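Local structure of uncharacterized metal-dependent hydrolase (Pyrococcus furiosus, 3ICJ) at residues 170-175 / 195-200; 420-425 / 457-462. The protein probably hydrolyses carbon-nitrogen bonds other than peptide bonds, as a zinc-binding member of the amidohydrolase family whose exact substrate is not known. All blocks are in the same frame, centred on the assembly; numbering follows the deposited sequence.

Contact 1 of 2, residues 170-175 / 195-200; sequences FHVAVM and TGIVRE
Met175 lies across Val198 at about a right angle, its terminal CE 3.8 Å from Val198 CG1 and as close to Val198 CG2. The bend at chi3 (83°) turns the flexible thioether tail onto both methyls. Beside it, Ala173 CB touches Val198 CG2 at 3.9 Å; its small size suits a surface beneath Leu203 of helix 200-214, which covers this face. Strands 172-175 and 197-199 are antiparallel neighbours in a mixed six-stranded sheet, between strands 163-167 and 191-192. On the other face Ile197 splits its branches: CG2 meets Val172 CG1 at 3.9 Å, approaching obliquely, while CG1 reaches Val174 CG2, also at 3.9 Å. Val172 CG1 gets there by standing anti to the backbone nitrogen (chi1 -180°).

Between the faces, Ala173 N gives to Val198 O at 3.1 Å and Val198 N returns a bond to Ala173 O at 3.0 Å, both in the carbonyl plane. Met175 N donates to Gly196 O at 2.9 Å, tilted from that plane. Gly196, whose positive phi suits glycine, forms a G1 bulge in the pairing with strand 191-192, where it and Ile197 both face Asp192. A water bridges His171 O and Glu200 N beyond the Ala173-Val198 pair.

Arg199 leads away from strand 172-175, its NH1 salt-bridged to Asp192 and its NH2 hydrogen-bonded to Lys189 O. Cohesion thus rests on backbone bonds flanked by aliphatic groups, though Met175 O is buried without a partner in the model.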
ATOM      1  N   PHE A 170       6.249  16.403   7.814  1.00 52.65           N
ATOM      2  CA  PHE A 170       6.476  16.156   6.368  1.00 47.70           C
ATOM      3  C   PHE A 170       5.966  17.285   5.454  1.00 46.50           C
ATOM      4  O   PHE A 170       5.897  17.114   4.235  1.00 47.28           O
ATOM      5  CB  PHE A 170       5.941  14.782   5.883  1.00 47.19           C
ATOM      6  CG  PHE A 170       6.630  13.592   6.506  1.00 46.69           C
ATOM      7  CD1 PHE A 170       7.765  13.037   5.914  1.00 42.91           C
ATOM      8  CD2 PHE A 170       6.129  13.010   7.672  1.00 50.67           C
ATOM      9  CE1 PHE A 170       8.406  11.929   6.487  1.00 42.89           C
ATOM     10  CE2 PHE A 170       6.762  11.903   8.254  1.00 51.21           C
ATOM     11  CZ  PHE A 170       7.903  11.362   7.655  1.00 48.94           C
ATOM     12  N   HIS A 171       5.616  18.433   6.036  1.00 41.09           N
ATOM     13  CA  HIS A 171       5.168  19.591   5.253  1.00 39.69           C
ATOM     14  C   HIS A 171       6.325  20.551   4.960  1.00 38.54           C
ATOM     15  O   HIS A 171       6.173  21.474   4.160  1.00 41.07           O
ATOM     16  CB  HIS A 171       4.002  20.332   5.939  1.00 42.47           C
ATOM     17  CG  HIS A 171       2.811  19.465   6.215  1.00 46.91           C
ATOM     18  ND1 HIS A 171       2.240  18.655   5.256  1.00 47.82           N
ATOM     19  CD2 HIS A 171       2.086  19.281   7.344  1.00 49.10           C
ATOM     20  CE1 HIS A 171       1.218  18.005   5.784  1.00 51.78           C
ATOM     21  NE2 HIS A 171       1.104  18.368   7.050  1.00 52.70           N
ATOM     22  N   VAL A 172       7.479  20.304   5.589  1.00 32.30           N
ATOM     23  CA  VAL A 172       8.695  21.149   5.466  1.00 36.94           C
ATOM     24  C   VAL A 172       9.937  20.236   5.399  1.00 37.77           C
ATOM     25  O   VAL A 172       9.938  19.157   6.001  1.00 41.14           O
ATOM     26  CB  VAL A 172       8.853  22.138   6.684  1.00 36.09           C
ATOM     27  CG1 VAL A 172      10.107  23.019   6.550  1.00 31.88           C
ATOM     28  CG2 VAL A 172       7.600  23.025   6.897  1.00 35.86           C
ATOM     29  N   ALA A 173      10.986  20.654   4.682  1.00 36.62           N
ATOM     30  CA  ALA A 173      12.257  19.935   4.712  1.00 34.11           C
ATOM     31  C   ALA A 173      13.444  20.896   4.727  1.00 38.04           C
ATOM     32  O   ALA A 173      13.329  22.014   4.247  1.00 39.27           O
ATOM     33  CB  ALA A 173      12.361  18.986   3.527  1.00 31.10           C
ATOM     34  N   VAL A 174      14.560  20.462   5.305  1.00 34.97           N
ATOM     35  CA  VAL A 174      15.819  21.212   5.229  1.00 39.99           C
ATOM     36  C   VAL A 174      16.842  20.395   4.442  1.00 38.52           C
ATOM     37  O   VAL A 174      16.853  19.157   4.516  1.00 35.34           O
ATOM     38  CB  VAL A 174      16.350  21.660   6.645  1.00 33.04           C
ATOM     39  CG1 VAL A 174      16.808  20.459   7.492  1.00 36.03           C
ATOM     40  CG2 VAL A 174      17.471  22.721   6.528  1.00 35.19           C
ATOM     41  N   MET A 175      17.682  21.088   3.672  1.00 39.12           N
ATOM     42  CA  MET A 175      18.726  20.433   2.881  1.00 43.23           C
ATOM     43  C   MET A 175      20.058  21.196   2.966  1.00 46.55           C
ATOM     44  O   MET A 175      20.083  22.373   3.350  1.00 44.42           O
ATOM     45  CB  MET A 175      18.255  20.214   1.418  1.00 37.36           C
ATOM     46  CG  MET A 175      18.035  21.492   0.587  1.00 47.56           C
ATOM     47  SD  MET A 175      17.163  21.204  -0.988  1.00 37.10           S
ATOM     48  CE  MET A 175      15.487  21.201  -0.420  1.00 38.06           C
ATOM     49  N   THR A 195      18.673  29.368   3.737  1.00 32.14           N
ATOM     50  CA  THR A 195      18.574  28.351   4.804  1.00 33.90           C
ATOM     51  C   THR A 195      18.344  26.907   4.314  1.00 36.01           C
ATOM     52  O   THR A 195      18.413  25.967   5.107  1.00 31.67           O
ATOM     53  CB  THR A 195      17.476  28.704   5.819  1.00 28.16           C
ATOM     54  OG1 THR A 195      16.237  28.889   5.121  1.00 31.92           O
ATOM     55  CG2 THR A 195      17.827  30.004   6.560  1.00 34.55           C
ATOM     56  N   GLY A 196      18.064  26.733   3.024  1.00 29.89           N
ATOM     57  CA  GLY A 196      17.850  25.406   2.448  1.00 35.32           C
ATOM     58  C   GLY A 196      16.526  24.796   2.885  1.00 35.66           C
ATOM     59  O   GLY A 196      16.392  23.574   2.946  1.00 38.41           O
ATOM     60  N   ILE A 197      15.553  25.650   3.200  1.00 28.32           N
ATOM     61  CA  ILE A 197      14.259  25.191   3.693  1.00 38.31           C
ATOM     62  C   ILE A 197      13.193  25.257   2.580  1.00 36.82           C
ATOM     63  O   ILE A 197      13.059  26.276   1.902  1.00 39.85           O
ATOM     64  CB  ILE A 197      13.854  25.970   4.993  1.00 34.08           C
ATOM     65  CG1 ILE A 197      14.677  25.451   6.182  1.00 33.56           C
ATOM     66  CG2 ILE A 197      12.333  25.905   5.254  1.00 33.12           C
ATOM     67  CD1 ILE A 197      14.652  26.326   7.419  1.00 34.44           C
ATOM     68  N   VAL A 198      12.434  24.182   2.415  1.00 32.87           N
ATOM     69  CA  VAL A 198      11.331  24.156   1.463  1.00 33.97           C
ATOM     70  C   VAL A 198       9.977  23.852   2.092  1.00 39.47           C
ATOM     71  O   VAL A 198       9.880  23.101   3.042  1.00 38.03           O
ATOM     72  CB  VAL A 198      11.571  23.166   0.315  1.00 38.80           C
ATOM     73  CG1 VAL A 198      12.645  23.670  -0.612  1.00 36.32           C
ATOM     74  CG2 VAL A 198      11.906  21.806   0.853  1.00 32.84           C
ATOM     75  N   ARG A 199       8.938  24.451   1.534  1.00 36.39           N
ATOM     76  CA  ARG A 199       7.585  24.316   2.040  1.00 42.33           C
ATOM     77  C   ARG A 199       6.647  23.979   0.897  1.00 38.31           C
ATOM     78  O   ARG A 199       6.975  24.196  -0.248  1.00 32.34           O
ATOM     79  CB  ARG A 199       7.126  25.623   2.686  1.00 38.23           C
ATOM     80  CG  ARG A 199       7.904  26.013   3.905  1.00 48.13           C
ATOM     81  CD  ARG A 199       7.552  27.402   4.381  1.00 45.81           C
ATOM     82  NE  ARG A 199       7.984  28.426   3.449  1.00 38.20           N
ATOM     83  CZ  ARG A 199       9.154  29.046   3.505  1.00 47.12           C
ATOM     84  NH1 ARG A 199      10.022  28.750   4.454  1.00 35.51           N
ATOM     85  NH2 ARG A 199       9.449  29.959   2.606  1.00 35.84           N
ATOM     86  N   GLU A 200       5.469  23.464   1.231  1.00 35.30           N
ATOM     87  CA  GLU A 200       4.355  23.399   0.301  1.00 40.76           C
ATOM     88  C   GLU A 200       4.761  22.939  -1.087  1.00 40.38           C
ATOM     89  O   GLU A 200       5.217  21.827  -1.254  1.00 42.22           O
ATOM     90  CB  GLU A 200       3.613  24.730   0.240  1.00 41.46           C
ATOM     91  CG  GLU A 200       2.947  25.101   1.531  1.00 42.06           C
ATOM     92  CD  GLU A 200       2.160  26.395   1.447  1.00 52.62           C
ATOM     93  OE1 GLU A 200       1.942  26.901   0.334  1.00 59.90           O
ATOM     94  OE2 GLU A 200       1.752  26.906   2.504  1.00 49.88           O
TER
HETATM   95  O   HOH W   1       4.238  23.184   3.756  1.00 51.81           O

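Contact 2 of 2, residues 420-425 / 457-462; sequences LKTLSS and PGERVS
Thr422 and Glu459 meet where a loop carboxylate binds the first turn of helix 420-426, in the catalytic domain of an amidohydrolase, a family built on a (beta/alpha)8 barrel. The loop after helix 442-451 includes a short 3-10 segment, 457-459, and leads into helix 463-477.

Hydrogen bonds dominate. Glu459 OE1 receives Thr422 N at 2.9 Å through its syn lone pair, the N-H pointing almost straight (164°). Glu459 OE2 takes the hydroxyl Thr422 OG1 at a short 2.5 Å, also on the syn side and slightly out of the carboxylate plane. One threonine therefore grips both oxygens, which helps to fix the rotation of the carboxylate; a bend at chi2 (-65°) swings the glutamate over to it. Its negative charge would be favoured by the helix N-terminus. Lys421 N adds a longer bond to Glu459 O at 3.2 Å, from above the carbonyl plane.

The apolar contacts centre on Val461, whose CG1 rests on Lys421 CA at 3.8 Å and loosely against Leu420 CB, while Ala466 and Ala449 border the valine in the two neighbouring helices. The Lys421 methylenes CB and CG lie along the loop carbonyls.

Of the charges, Lys421 NZ forms a salt bridge with Glu465 OE2, and Glu459 OE2 a long, weak ion pair with Arg419.

A hydrogen bond inside the loop runs from Arg460 NE to Pro457 O at 2.7 Å, with that oxygen exactly in the guanidinium plane.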
ATOM      1  N   LEU A 420     -16.378  -0.578   6.742  1.00 38.36           N
ATOM      2  CA  LEU A 420     -15.768  -1.850   6.384  1.00 38.90           C
ATOM      3  C   LEU A 420     -16.786  -2.970   6.284  1.00 36.92           C
ATOM      4  O   LEU A 420     -16.779  -3.729   5.314  1.00 39.29           O
ATOM      5  CB  LEU A 420     -14.665  -2.230   7.393  1.00 33.23           C
ATOM      6  CG  LEU A 420     -13.582  -1.174   7.660  1.00 41.16           C
ATOM      7  CD1 LEU A 420     -12.495  -1.725   8.578  1.00 36.96           C
ATOM      8  CD2 LEU A 420     -12.964  -0.671   6.376  1.00 41.46           C
ATOM      9  N   LYS A 421     -17.663  -3.064   7.283  1.00 37.54           N
ATOM     10  CA  LYS A 421     -18.657  -4.135   7.320  1.00 33.36           C
ATOM     11  C   LYS A 421     -19.660  -3.991   6.160  1.00 38.05           C
ATOM     12  O   LYS A 421     -19.948  -4.963   5.460  1.00 42.48           O
ATOM     13  CB  LYS A 421     -19.354  -4.168   8.688  1.00 38.57           C
ATOM     14  CG  LYS A 421     -20.582  -5.076   8.780  1.00 40.65           C
ATOM     15  CD  LYS A 421     -20.189  -6.535   8.663  1.00 49.99           C
ATOM     16  CE  LYS A 421     -21.345  -7.455   9.024  1.00 57.51           C
ATOM     17  NZ  LYS A 421     -21.221  -8.733   8.278  1.00 63.97           N
ATOM     18  N   THR A 422     -20.151  -2.774   5.948  1.00 37.92           N
ATOM     19  CA  THR A 422     -21.125  -2.504   4.896  1.00 37.13           C
ATOM     20  C   THR A 422     -20.530  -2.758   3.511  1.00 36.12           C
ATOM     21  O   THR A 422     -21.098  -3.516   2.724  1.00 35.55           O
ATOM     22  CB  THR A 422     -21.675  -1.076   5.000  1.00 37.22           C
ATOM     23  OG1 THR A 422     -22.342  -0.934   6.248  1.00 37.18           O
ATOM     24  CG2 THR A 422     -22.693  -0.769   3.887  1.00 37.32           C
ATOM     25  N   LEU A 423     -19.379  -2.150   3.228  1.00 33.97           N
ATOM     26  CA  LEU A 423     -18.715  -2.364   1.951  1.00 36.50           C
ATOM     27  C   LEU A 423     -18.385  -3.833   1.638  1.00 37.52           C
ATOM     28  O   LEU A 423     -18.617  -4.300   0.522  1.00 36.99           O
ATOM     29  CB  LEU A 423     -17.474  -1.463   1.815  1.00 33.97           C
ATOM     30  CG  LEU A 423     -17.670   0.060   1.861  1.00 38.02           C
ATOM     31  CD1 LEU A 423     -16.306   0.739   1.911  1.00 34.59           C
ATOM     32  CD2 LEU A 423     -18.502   0.582   0.690  1.00 36.39           C
ATOM     33  N   SER A 424     -17.896  -4.573   2.631  1.00 40.42           N
ATOM     34  CA  SER A 424     -17.570  -5.982   2.431  1.00 40.25           C
ATOM     35  C   SER A 424     -18.807  -6.876   2.203  1.00 40.70           C
ATOM     36  O   SER A 424     -18.707  -7.916   1.555  1.00 39.89           O
ATOM     37  CB  SER A 424     -16.724  -6.503   3.590  1.00 44.15           C
ATOM     38  OG  SER A 424     -17.486  -6.489   4.782  1.00 40.97           O
ATOM     39  N   SER A 425     -19.975  -6.446   2.685  1.00 35.76           N
ATOM     40  CA  SER A 425     -21.214  -7.188   2.455  1.00 41.25           C
ATOM     41  C   SER A 425     -21.871  -6.931   1.081  1.00 41.43           C
ATOM     42  O   SER A 425     -22.741  -7.694   0.666  1.00 41.37           O
ATOM     43  CB  SER A 425     -22.216  -6.897   3.577  1.00 44.84           C
ATOM     44  OG  SER A 425     -22.757  -5.590   3.418  1.00 48.06           O
ATOM     45  N   PRO A 457     -20.412   1.395  15.757  1.00 33.58           N
ATOM     46  CA  PRO A 457     -19.785   0.116  16.102  1.00 33.62           C
ATOM     47  C   PRO A 457     -20.230  -1.028  15.189  1.00 31.52           C
ATOM     48  O   PRO A 457     -19.519  -2.021  15.072  1.00 33.13           O
ATOM     49  CB  PRO A 457     -20.238  -0.127  17.534  1.00 32.58           C
ATOM     50  CG  PRO A 457     -20.618   1.238  18.053  1.00 34.49           C
ATOM     51  CD  PRO A 457     -21.188   1.941  16.883  1.00 29.03           C
ATOM     52  N   GLY A 458     -21.375  -0.849  14.533  1.00 34.93           N
ATOM     53  CA  GLY A 458     -21.878  -1.753  13.482  1.00 36.10           C
ATOM     54  C   GLY A 458     -20.961  -1.919  12.272  1.00 36.17           C
ATOM     55  O   GLY A 458     -21.149  -2.848  11.481  1.00 37.50           O
ATOM     56  N   GLU A 459     -19.964  -1.041  12.115  1.00 37.28           N
ATOM     57  CA  GLU A 459     -19.065  -1.129  10.957  1.00 37.59           C
ATOM     58  C   GLU A 459     -17.803  -1.979  11.202  1.00 42.66           C
ATOM     59  O   GLU A 459     -16.993  -2.171  10.293  1.00 38.28           O
ATOM     60  CB  GLU A 459     -18.705   0.257  10.396  1.00 40.38           C
ATOM     61  CG  GLU A 459     -19.870   1.002   9.684  1.00 31.98           C
ATOM     62  CD  GLU A 459     -20.377   0.337   8.395  1.00 42.08           C
ATOM     63  OE1 GLU A 459     -19.728  -0.596   7.865  1.00 32.97           O
ATOM     64  OE2 GLU A 459     -21.448   0.758   7.891  1.00 44.50           O
ATOM     65  N   ARG A 460     -17.670  -2.495  12.425  1.00 38.25           N
ATOM     66  CA  ARG A 460     -16.621  -3.439  12.789  1.00 37.71           C
ATOM     67  C   ARG A 460     -16.901  -4.770  12.067  1.00 40.72           C
ATOM     68  O   ARG A 460     -18.064  -5.104  11.765  1.00 40.05           O
ATOM     69  CB  ARG A 460     -16.610  -3.665  14.307  1.00 33.53           C
ATOM     70  CG  ARG A 460     -16.127  -2.473  15.153  1.00 34.20           C
ATOM     71  CD  ARG A 460     -16.350  -2.703  16.667  1.00 29.63           C
ATOM     72  NE  ARG A 460     -17.763  -2.990  16.946  1.00 33.51           N
ATOM     73  CZ  ARG A 460     -18.212  -3.658  18.003  1.00 35.21           C
ATOM     74  NH1 ARG A 460     -17.373  -4.125  18.912  1.00 36.06           N
ATOM     75  NH2 ARG A 460     -19.508  -3.873  18.146  1.00 43.65           N
ATOM     76  N   VAL A 461     -15.837  -5.495  11.755  1.00 34.59           N
ATOM     77  CA  VAL A 461     -15.967  -6.846  11.203  1.00 36.80           C
ATOM     78  C   VAL A 461     -15.488  -7.836  12.269  1.00 36.89           C
ATOM     79  O   VAL A 461     -14.767  -7.445  13.189  1.00 37.94           O
ATOM     80  CB  VAL A 461     -15.180  -7.026   9.854  1.00 36.21           C
ATOM     81  CG1 VAL A 461     -15.773  -6.154   8.740  1.00 36.52           C
ATOM     82  CG2 VAL A 461     -13.694  -6.744  10.026  1.00 34.27           C
ATOM     83  N   SER A 462     -15.884  -9.102  12.152  1.00 36.46           N
ATOM     84  CA  SER A 462     -15.442 -10.148  13.077  1.00 31.77           C
ATOM     85  C   SER A 462     -13.985 -10.502  12.769  1.00 33.55           C
ATOM     86  O   SER A 462     -13.456 -10.120  11.715  1.00 37.14           O
ATOM     87  CB  SER A 462     -16.348 -11.393  12.967  1.00 32.72           C
ATOM     88  OG  SER A 462     -16.090 -12.074  11.723  1.00 37.01           O
TER

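How the contacts relate
The two contacts are separate: their centres lie 40 Å apart and their nearest atoms about 23 Å. Contact 1 closes before contact 2 opens along the chain. It pairs two strands of a mixed sheet, away from the zinc site, whereas contact 2 ties a helix of the catalytic domain to a later loop. The helix of contact 2 runs on toward strand 429-431, after which comes the zinc ligand Asp434. The side chain of Leu420 is about 9 Å from that of His373, which binds the second zinc with His348 and the carboxylated Lys296. Contact 2 thus lies closer to the metal ligands than contact 1 does, but supplies none of them.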